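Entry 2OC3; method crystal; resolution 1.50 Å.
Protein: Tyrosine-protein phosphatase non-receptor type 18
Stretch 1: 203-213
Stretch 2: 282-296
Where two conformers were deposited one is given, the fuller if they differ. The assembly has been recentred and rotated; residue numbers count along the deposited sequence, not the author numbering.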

ATOM      1  N   GLY A 203      -2.808  18.131  -2.449  1.00 28.55           N
ATOM      2  CA  GLY A 203      -1.673  18.255  -1.553  1.00 31.38           C
ATOM      3  C   GLY A 203      -1.519  17.048  -0.646  1.00 20.13           C
ATOM      4  O   GLY A 203      -1.925  15.957  -0.968  1.00 22.01           O
ATOM      5  N   VAL A 204      -0.900  17.281   0.499  1.00 18.58           N
ATOM      6  CA  VAL A 204      -0.549  16.234   1.461  1.00 16.60           C
ATOM      7  C   VAL A 204      -1.004  16.691   2.848  1.00 14.72           C
ATOM      8  O   VAL A 204      -1.376  17.845   3.048  1.00 14.38           O
ATOM      9  CB  VAL A 204       0.981  15.995   1.475  1.00 14.84           C
ATOM     10  CG1 VAL A 204       1.446  15.479   0.112  1.00 20.33           C
ATOM     11  CG2 VAL A 204       1.705  17.276   1.873  1.00 15.57           C
ATOM     12  N   PRO A 205      -1.018  15.763   3.828  1.00 12.84           N
ATOM     13  CA  PRO A 205      -1.378  16.135   5.194  1.00 13.28           C
ATOM     14  C   PRO A 205      -0.557  17.286   5.762  1.00 15.85           C
ATOM     15  O   PRO A 205       0.579  17.482   5.329  1.00 15.33           O
ATOM     16  CB  PRO A 205      -1.090  14.862   5.962  1.00 12.39           C
ATOM     17  CG  PRO A 205      -1.373  13.781   4.989  1.00 12.77           C
ATOM     18  CD  PRO A 205      -0.772  14.314   3.720  1.00 13.85           C
ATOM     19  N   SER A 206      -1.150  17.985   6.730  1.00 15.38           N
ATOM     20  CA  SER A 206      -0.547  19.161   7.357  0.75 17.06           C
ATOM     21  C   SER A 206       0.781  18.864   8.049  1.00 16.74           C
ATOM     22  O   SER A 206       1.641  19.738   8.151  1.00 17.25           O
ATOM     23  CB  SER A 206      -1.524  19.791   8.353  0.75 15.25           C
ATOM     24  OG  SER A 206      -1.999  18.855   9.306  0.75 22.03           O
ATOM     25  N   SER A 207       0.936  17.644   8.561  1.00 12.00           N
ATOM     26  CA  SER A 207       2.182  17.192   9.179  1.00 11.38           C
ATOM     27  C   SER A 207       2.271  15.665   9.084  1.00 13.10           C
ATOM     28  O   SER A 207       1.257  15.027   8.847  1.00 11.97           O
ATOM     29  CB  SER A 207       2.246  17.633  10.629  1.00 14.31           C
ATOM     30  OG  SER A 207       1.546  16.754  11.481  1.00 18.35           O
ATOM     31  N   PRO A 208       3.484  15.085   9.203  1.00 11.27           N
ATOM     32  CA  PRO A 208       3.630  13.625   9.120  1.00 11.01           C
ATOM     33  C   PRO A 208       3.191  12.849  10.342  1.00  8.98           C
ATOM     34  O   PRO A 208       3.202  11.604  10.331  1.00  9.85           O
ATOM     35  CB  PRO A 208       5.142  13.415   8.959  1.00 16.18           C
ATOM     36  CG  PRO A 208       5.736  14.755   8.754  1.00 19.75           C
ATOM     37  CD  PRO A 208       4.788  15.751   9.326  1.00 17.72           C
ATOM     38  N   ASP A 209       2.874  13.542  11.435  1.00  8.64           N
ATOM     39  CA  ASP A 209       2.748  12.866  12.714  1.00 10.51           C
ATOM     40  C   ASP A 209       1.750  11.727  12.710  1.00 10.46           C
ATOM     41  O   ASP A 209       2.006  10.670  13.212  1.00 11.35           O
ATOM     42  CB  ASP A 209       2.409  13.880  13.813  1.00 10.90           C
ATOM     43  CG  ASP A 209       3.509  14.914  13.994  1.00 19.31           C
ATOM     44  OD1 ASP A 209       4.414  14.682  14.820  1.00 24.57           O
ATOM     45  OD2 ASP A 209       3.465  15.951  13.294  1.00 20.93           O
ATOM     46  N   HIS A 210       0.563  11.983  12.182  1.00  9.55           N
ATOM     47  CA  HIS A 210      -0.491  10.974  12.324  1.00  9.69           C
ATOM     48  C   HIS A 210      -0.248   9.795  11.392  1.00  8.88           C
ATOM     49  O   HIS A 210      -0.561   8.654  11.737  1.00 11.34           O
ATOM     50  CB  HIS A 210      -1.872  11.625  12.209  1.00  9.98           C
ATOM     51  CG  HIS A 210      -2.161  12.522  13.374  1.00 14.38           C
ATOM     52  ND1 HIS A 210      -3.147  13.483  13.369  1.00 15.80           N
ATOM     53  CD2 HIS A 210      -1.540  12.624  14.574  1.00 17.59           C
ATOM     54  CE1 HIS A 210      -3.126  14.136  14.523  1.00 16.69           C
ATOM     55  NE2 HIS A 210      -2.161  13.638  15.275  1.00 20.57           N
ATOM     56  N   MET A 211       0.319  10.048  10.229  1.00  9.55           N
ATOM     57  CA  MET A 211       0.729   8.941   9.359  1.00  8.76           C
ATOM     58  C   MET A 211       1.799   8.092  10.037  1.00 10.16           C
ATOM     59  O   MET A 211       1.776   6.854   9.957  1.00 10.67           O
ATOM     60  CB  MET A 211       1.259   9.442   8.021  1.00 11.64           C
ATOM     61  CG  MET A 211       1.730   8.315   7.113  1.00 14.10           C
ATOM     62  SD  MET A 211       2.457   8.934   5.557  1.00 16.69           S
ATOM     63  CE  MET A 211       3.851   9.861   6.161  1.00 15.98           C
ATOM     64  N   LEU A 212       2.778   8.735  10.701  1.00  8.34           N
ATOM     65  CA  LEU A 212       3.772   7.948  11.445  1.00  9.45           C
ATOM     66  C   LEU A 212       3.109   7.081  12.521  1.00  8.85           C
ATOM     67  O   LEU A 212       3.498   5.926  12.738  1.00 11.27           O
ATOM     68  CB  LEU A 212       4.815   8.871  12.096  1.00 12.80           C
ATOM     69  CG  LEU A 212       5.906   9.308  11.162  1.00 15.50           C
ATOM     70  CD1 LEU A 212       6.740  10.410  11.824  1.00 20.07           C
ATOM     71  CD2 LEU A 212       6.803   8.103  10.802  1.00 14.79           C
ATOM     72  N   ALA A 213       2.133   7.647  13.235  1.00  8.53           N
ATOM     73  CA  ALA A 213       1.360   6.921  14.250  1.00  8.38           C
ATOM     74  C   ALA A 213       0.695   5.690  13.623  1.00  8.77           C
ATOM     75  O   ALA A 213       0.649   4.616  14.203  1.00  9.62           O
ATOM     76  CB  ALA A 213       0.303   7.837  14.869  1.00 11.46           C
ATOM     77  N   GLU A 282       5.594  15.349  -6.734  1.00 12.86           N
ATOM     78  CA  GLU A 282       6.609  16.076  -6.033  1.00 13.16           C
ATOM     79  C   GLU A 282       6.181  16.390  -4.582  1.00 10.44           C
ATOM     80  O   GLU A 282       6.998  16.275  -3.668  1.00 12.59           O
ATOM     81  CB  GLU A 282       6.989  17.365  -6.808  1.00 15.92           C
ATOM     82  CG  GLU A 282       8.086  18.166  -6.160  1.00 18.62           C
ATOM     83  CD  GLU A 282       8.323  19.510  -6.822  1.00 32.23           C
ATOM     84  OE1 GLU A 282       8.344  19.578  -8.067  1.00 23.73           O
ATOM     85  OE2 GLU A 282       8.502  20.492  -6.085  1.00 30.48           O
ATOM     86  N   GLU A 283       4.930  16.772  -4.385  1.00 13.48           N
ATOM     87  CA  GLU A 283       4.468  17.083  -3.036  1.00 11.03           C
ATOM     88  C   GLU A 283       4.526  15.830  -2.132  1.00 10.82           C
ATOM     89  O   GLU A 283       4.896  15.928  -0.961  1.00 11.78           O
ATOM     90  CB  GLU A 283       3.066  17.673  -3.069  1.00 14.32           C
ATOM     91  N   GLN A 284       4.199  14.671  -2.686  1.00 11.56           N
ATOM     92  CA  GLN A 284       4.344  13.430  -1.932  1.00 11.36           C
ATOM     93  C   GLN A 284       5.792  13.153  -1.595  1.00 11.56           C
ATOM     94  O   GLN A 284       6.089  12.703  -0.491  1.00  9.87           O
ATOM     95  CB  GLN A 284       3.740  12.258  -2.685  1.00 10.26           C
ATOM     96  CG  GLN A 284       2.219  12.296  -2.692  1.00 11.84           C
ATOM     97  CD  GLN A 284       1.558  11.341  -3.699  1.00 12.12           C
ATOM     98  OE1 GLN A 284       2.259  10.672  -4.464  1.00 12.92           O
ATOM     99  NE2 GLN A 284       0.216  11.316  -3.740  1.00 12.81           N
ATOM    100  N   TYR A 285       6.703  13.380  -2.543  1.00 10.13           N
ATOM    101  CA  TYR A 285       8.126  13.147  -2.316  1.00 10.80           C
ATOM    102  C   TYR A 285       8.658  14.087  -1.234  1.00 10.08           C
ATOM    103  O   TYR A 285       9.407  13.673  -0.373  1.00 11.30           O
ATOM    104  CB  TYR A 285       8.921  13.320  -3.629  1.00 10.06           C
ATOM    105  CG  TYR A 285      10.361  12.872  -3.583  1.00 10.57           C
ATOM    106  CD1 TYR A 285      10.678  11.513  -3.553  1.00 11.94           C
ATOM    107  CD2 TYR A 285      11.419  13.789  -3.596  1.00 11.30           C
ATOM    108  CE1 TYR A 285      11.971  11.068  -3.506  1.00 14.77           C
ATOM    109  CE2 TYR A 285      12.737  13.344  -3.594  1.00 13.48           C
ATOM    110  CZ  TYR A 285      12.999  11.968  -3.534  1.00 18.48           C
ATOM    111  OH  TYR A 285      14.286  11.482  -3.528  1.00 20.70           O
ATOM    112  N   ARG A 286       8.232  15.349  -1.264  1.00 11.63           N
ATOM    113  CA  ARG A 286       8.639  16.304  -0.222  1.00 12.17           C
ATOM    114  C   ARG A 286       8.077  15.853   1.143  1.00 12.88           C
ATOM    115  O   ARG A 286       8.792  15.911   2.159  1.00 13.93           O
ATOM    116  CB  ARG A 286       8.170  17.717  -0.555  1.00 16.11           C
ATOM    117  CG  ARG A 286       8.901  18.415  -1.672  1.00 25.98           C
ATOM    118  CD  ARG A 286       8.365  19.868  -1.865  1.00 25.73           C
ATOM    119  NE  ARG A 286       9.041  20.538  -2.987  1.00 26.99           N
ATOM    120  CZ  ARG A 286      10.267  21.053  -2.929  1.00 38.25           C
ATOM    121  NH1 ARG A 286      10.968  21.008  -1.798  1.00 31.19           N
ATOM    122  NH2 ARG A 286      10.799  21.625  -4.011  1.00 47.65           N
ATOM    123  N   PHE A 287       6.807  15.431   1.175  1.00 11.10           N
ATOM    124  CA  PHE A 287       6.175  14.923   2.412  1.00 10.81           C
ATOM    125  C   PHE A 287       6.945  13.719   2.978  1.00 12.71           C
ATOM    126  O   PHE A 287       7.169  13.601   4.214  1.00 12.59           O
ATOM    127  CB  PHE A 287       4.747  14.561   2.126  1.00 11.13           C
ATOM    128  CG  PHE A 287       3.962  14.082   3.327  1.00 11.81           C
ATOM    129  CD1 PHE A 287       3.701  14.922   4.390  1.00 14.19           C
ATOM    130  CD2 PHE A 287       3.380  12.828   3.327  1.00 12.53           C
ATOM    131  CE1 PHE A 287       2.929  14.474   5.444  1.00 12.31           C
ATOM    132  CE2 PHE A 287       2.595  12.403   4.387  1.00 14.11           C
ATOM    133  CZ  PHE A 287       2.389  13.232   5.435  1.00 13.63           C
ATOM    134  N   LEU A 288       7.374  12.824   2.089  1.00 12.31           N
ATOM    135  CA  LEU A 288       8.161  11.682   2.483  1.00 11.49           C
ATOM    136  C   LEU A 288       9.493  12.145   3.098  1.00 11.86           C
ATOM    137  O   LEU A 288       9.918  11.631   4.147  1.00 13.90           O
ATOM    138  CB  LEU A 288       8.355  10.797   1.227  1.00 14.22           C
ATOM    139  CG  LEU A 288       9.257   9.589   1.358  1.00 14.78           C
ATOM    140  CD1 LEU A 288       8.665   8.536   2.360  1.00 14.30           C
ATOM    141  CD2 LEU A 288       9.480   8.990  -0.042  1.00 16.32           C
ATOM    142  N   TYR A 289      10.179  13.099   2.472  1.00 13.15           N
ATOM    143  CA  TYR A 289      11.358  13.710   3.050  1.00 13.68           C
ATOM    144  C   TYR A 289      11.132  14.294   4.430  1.00 13.10           C
ATOM    145  O   TYR A 289      11.919  14.053   5.322  1.00 18.37           O
ATOM    146  CB  TYR A 289      11.980  14.773   2.121  1.00 17.18           C
ATOM    147  CG  TYR A 289      13.215  14.292   1.397  1.00 19.84           C
ATOM    148  CD1 TYR A 289      13.107  13.693   0.151  1.00 18.98           C
ATOM    149  CD2 TYR A 289      14.475  14.396   1.966  1.00 20.23           C
ATOM    150  CE1 TYR A 289      14.210  13.230  -0.522  1.00 24.43           C
ATOM    151  CE2 TYR A 289      15.623  13.948   1.274  1.00 23.03           C
ATOM    152  CZ  TYR A 289      15.462  13.356   0.027  1.00 21.15           C
ATOM    153  OH  TYR A 289      16.528  12.876  -0.702  1.00 21.96           O
ATOM    154  N   HIS A 290      10.029  15.009   4.609  1.00 12.40           N
ATOM    155  CA  HIS A 290       9.672  15.600   5.894  1.00 12.23           C
ATOM    156  C   HIS A 290       9.511  14.499   6.957  1.00 16.51           C
ATOM    157  O   HIS A 290      10.007  14.608   8.102  1.00 15.39           O
ATOM    158  CB  HIS A 290       8.356  16.368   5.745  1.00 16.60           C
ATOM    159  CG  HIS A 290       7.957  17.192   6.933  1.00 23.91           C
ATOM    160  ND1 HIS A 290       8.668  17.238   8.115  1.00 38.14           N
ATOM    161  CD2 HIS A 290       6.891  18.007   7.107  1.00 23.70           C
ATOM    162  CE1 HIS A 290       8.063  18.059   8.958  1.00 27.93           C
ATOM    163  NE2 HIS A 290       6.980  18.536   8.372  1.00 29.69           N
ATOM    164  N   THR A 291       8.828  13.420   6.570  1.00 13.25           N
ATOM    165  CA  THR A 291       8.548  12.296   7.455  1.00 10.68           C
ATOM    166  C   THR A 291       9.834  11.608   7.884  1.00 12.83           C
ATOM    167  O   THR A 291      10.022  11.310   9.077  1.00 14.08           O
ATOM    168  CB  THR A 291       7.601  11.269   6.790  1.00 13.36           C
ATOM    169  OG1 THR A 291       6.403  11.933   6.334  1.00 11.21           O
ATOM    170  CG2 THR A 291       7.227  10.171   7.763  1.00 13.50           C
ATOM    171  N   VAL A 292      10.723  11.354   6.925  1.00 11.20           N
ATOM    172  CA  VAL A 292      11.975  10.668   7.213  1.00 13.55           C
ATOM    173  C   VAL A 292      12.884  11.545   8.100  1.00 16.39           C
ATOM    174  O   VAL A 292      13.463  11.036   9.061  1.00 15.29           O
ATOM    175  CB  VAL A 292      12.667  10.215   5.901  1.00 14.95           C
ATOM    176  CG1 VAL A 292      14.077   9.725   6.171  1.00 15.42           C
ATOM    177  CG2 VAL A 292      11.814   9.103   5.223  1.00 11.22           C
ATOM    178  N   ALA A 293      12.969  12.838   7.798  1.00 17.86           N
ATOM    179  CA  ALA A 293      13.743  13.790   8.624  1.00 16.69           C
ATOM    180  C   ALA A 293      13.240  13.768  10.066  1.00 23.09           C
ATOM    181  O   ALA A 293      14.041  13.728  11.015  1.00 21.97           O
ATOM    182  CB  ALA A 293      13.663  15.207   8.030  1.00 19.62           C
ATOM    183  N   GLN A 294      11.916  13.747  10.234  1.00 14.84           N
ATOM    184  CA  GLN A 294      11.317  13.706  11.567  1.00 18.19           C
ATOM    185  C   GLN A 294      11.657  12.405  12.293  1.00 21.32           C
ATOM    186  O   GLN A 294      11.994  12.416  13.489  1.00 20.23           O
ATOM    187  CB  GLN A 294       9.824  13.914  11.495  1.00 20.29           C
ATOM    188  CG  GLN A 294       9.140  13.619  12.782  1.00 28.09           C
ATOM    189  CD  GLN A 294       7.778  14.210  12.868  1.00 33.61           C
ATOM    190  OE1 GLN A 294       7.465  15.192  12.182  1.00 27.01           O
ATOM    191  NE2 GLN A 294       6.947  13.623  13.731  1.00 23.00           N
ATOM    192  N   MET A 295      11.589  11.282  11.586  1.00 15.62           N
ATOM    193  CA  MET A 295      11.984  10.007  12.186  0.50 14.68           C
ATOM    194  C   MET A 295      13.440  10.020  12.597  1.00 20.72           C
ATOM    195  O   MET A 295      13.791   9.444  13.610  1.00 19.35           O
ATOM    196  CB  MET A 295      11.776   8.845  11.214  0.50 13.86           C
ATOM    197  CG  MET A 295      10.354   8.597  10.810  0.50 10.78           C
ATOM    198  SD  MET A 295      10.074   6.929  10.142  0.50 11.45           S
ATOM    199  CE  MET A 295      11.748   6.444   9.792  0.50 11.49           C
ATOM    200  N   PHE A 296      14.282  10.667  11.799  1.00 20.61           N
ATOM    201  CA  PHE A 296      15.731  10.703  12.061  1.00 18.27           C
ATOM    202  C   PHE A 296      16.063  11.729  13.154  1.00 25.73           C
ATOM    203  O   PHE A 296      17.193  11.751  13.652  1.00 31.48           O
ATOM    204  CB  PHE A 296      16.507  11.006  10.769  1.00 21.75           C
ATOM    205  CG  PHE A 296      16.566   9.857   9.792  1.00 20.78           C
ATOM    206  CD1 PHE A 296      15.848   8.691   9.990  1.00 19.37           C
ATOM    207  CD2 PHE A 296      17.327   9.955   8.656  1.00 18.31           C
ATOM    208  CE1 PHE A 296      15.917   7.655   9.062  1.00 15.10           C
ATOM    209  CE2 PHE A 296      17.386   8.929   7.738  1.00 20.38           C
ATOM    210  CZ  PHE A 296      16.681   7.772   7.958  1.00 17.43           C
TER
HETATM  211  O   HOH W   1      -0.870  13.551  -1.907  1.00 26.52           O
HETATM  212  O   HOH W   2       5.596  17.143  12.270  1.00 23.25           O

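The loop that begins at G203 and the first turn of the helix that follows it lie against a long helix that includes F287 and T291, and the two stretches together bury 651 Å² of surface. The two helix axes come no closer than 10.6 Å and cross at −69°, so the start of this helix meets its partner through side chains, while the backbone comes nearer at P208, whose CA lies 5.4 Å from the CA of T291.

F287 is the centre of the contact and has the largest area covered, 120 Å². Its CB points toward the loop, and the t rotamer (chi1 −177°) carries the ring in among V204, P205, P208 and M211. P205 and V204 lie over one face; P205 CD sits 4.0 Å from the centroid of the F287 ring in a CH-pi contact, a place suited to a proline ring carbon made slightly positive by the neighbouring nitrogen. The carbonyl S207 O approaches the ring edge, 3.8 Å from F287 CE1, where the ring hydrogens offer it positive charge. M211, extended through chi1 and chi2 (both t), turns at chi3 to p, and its CE reaches 3.3 Å from F287 CE2 and equally 3.3 Å from T291 OG1.

V204, in the m rotamer, directs CG1 at the helix backbone, 3.6 Å from E283 O, and the same CG1 packs 4.0 Å from F287 CB. Nearby, Q284 spans to the loop through a water that accepts from its NE2 (3.1 Å) and donates to G203 O (2.8 Å).

P208 is buried between F287, H290 and T291. Its CG stands almost directly above the H290 ring, 3.7 Å from the centroid and 8° off the normal, while CB lies 3.3 Å from T291 OG1. A polar hydroxyl is tolerable in this buried position because T291, in the m rotamer, donates from OG1 to its own helix at F287 O (2.8 Å). This leaves T291 CG2 to pack 3.7 Å from L212 CD2. L212 (m, t) spreads its two methyls: CD2 also meets M295 SD at 3.5 Å, and CD1 lies 3.7 Å from Q294 NE2.

The direct hydrogen bond between the stretches joins D209 and Q294, both at least partly exposed. The CB of D209 points away from the long helix, but its end comes nearer, and the extended Q294 (chi1 and chi2 both t) reaches out to donate from NE2 to D209 OD1 (3.0 Å, 157°). A water donating to both D209 OD2 (2.6 Å) and Q294 OE1 (2.7 Å) closes the arrangement. S207 OG also donates to D209 OD2 (2.8 Å), helping to hold the carboxylate in place.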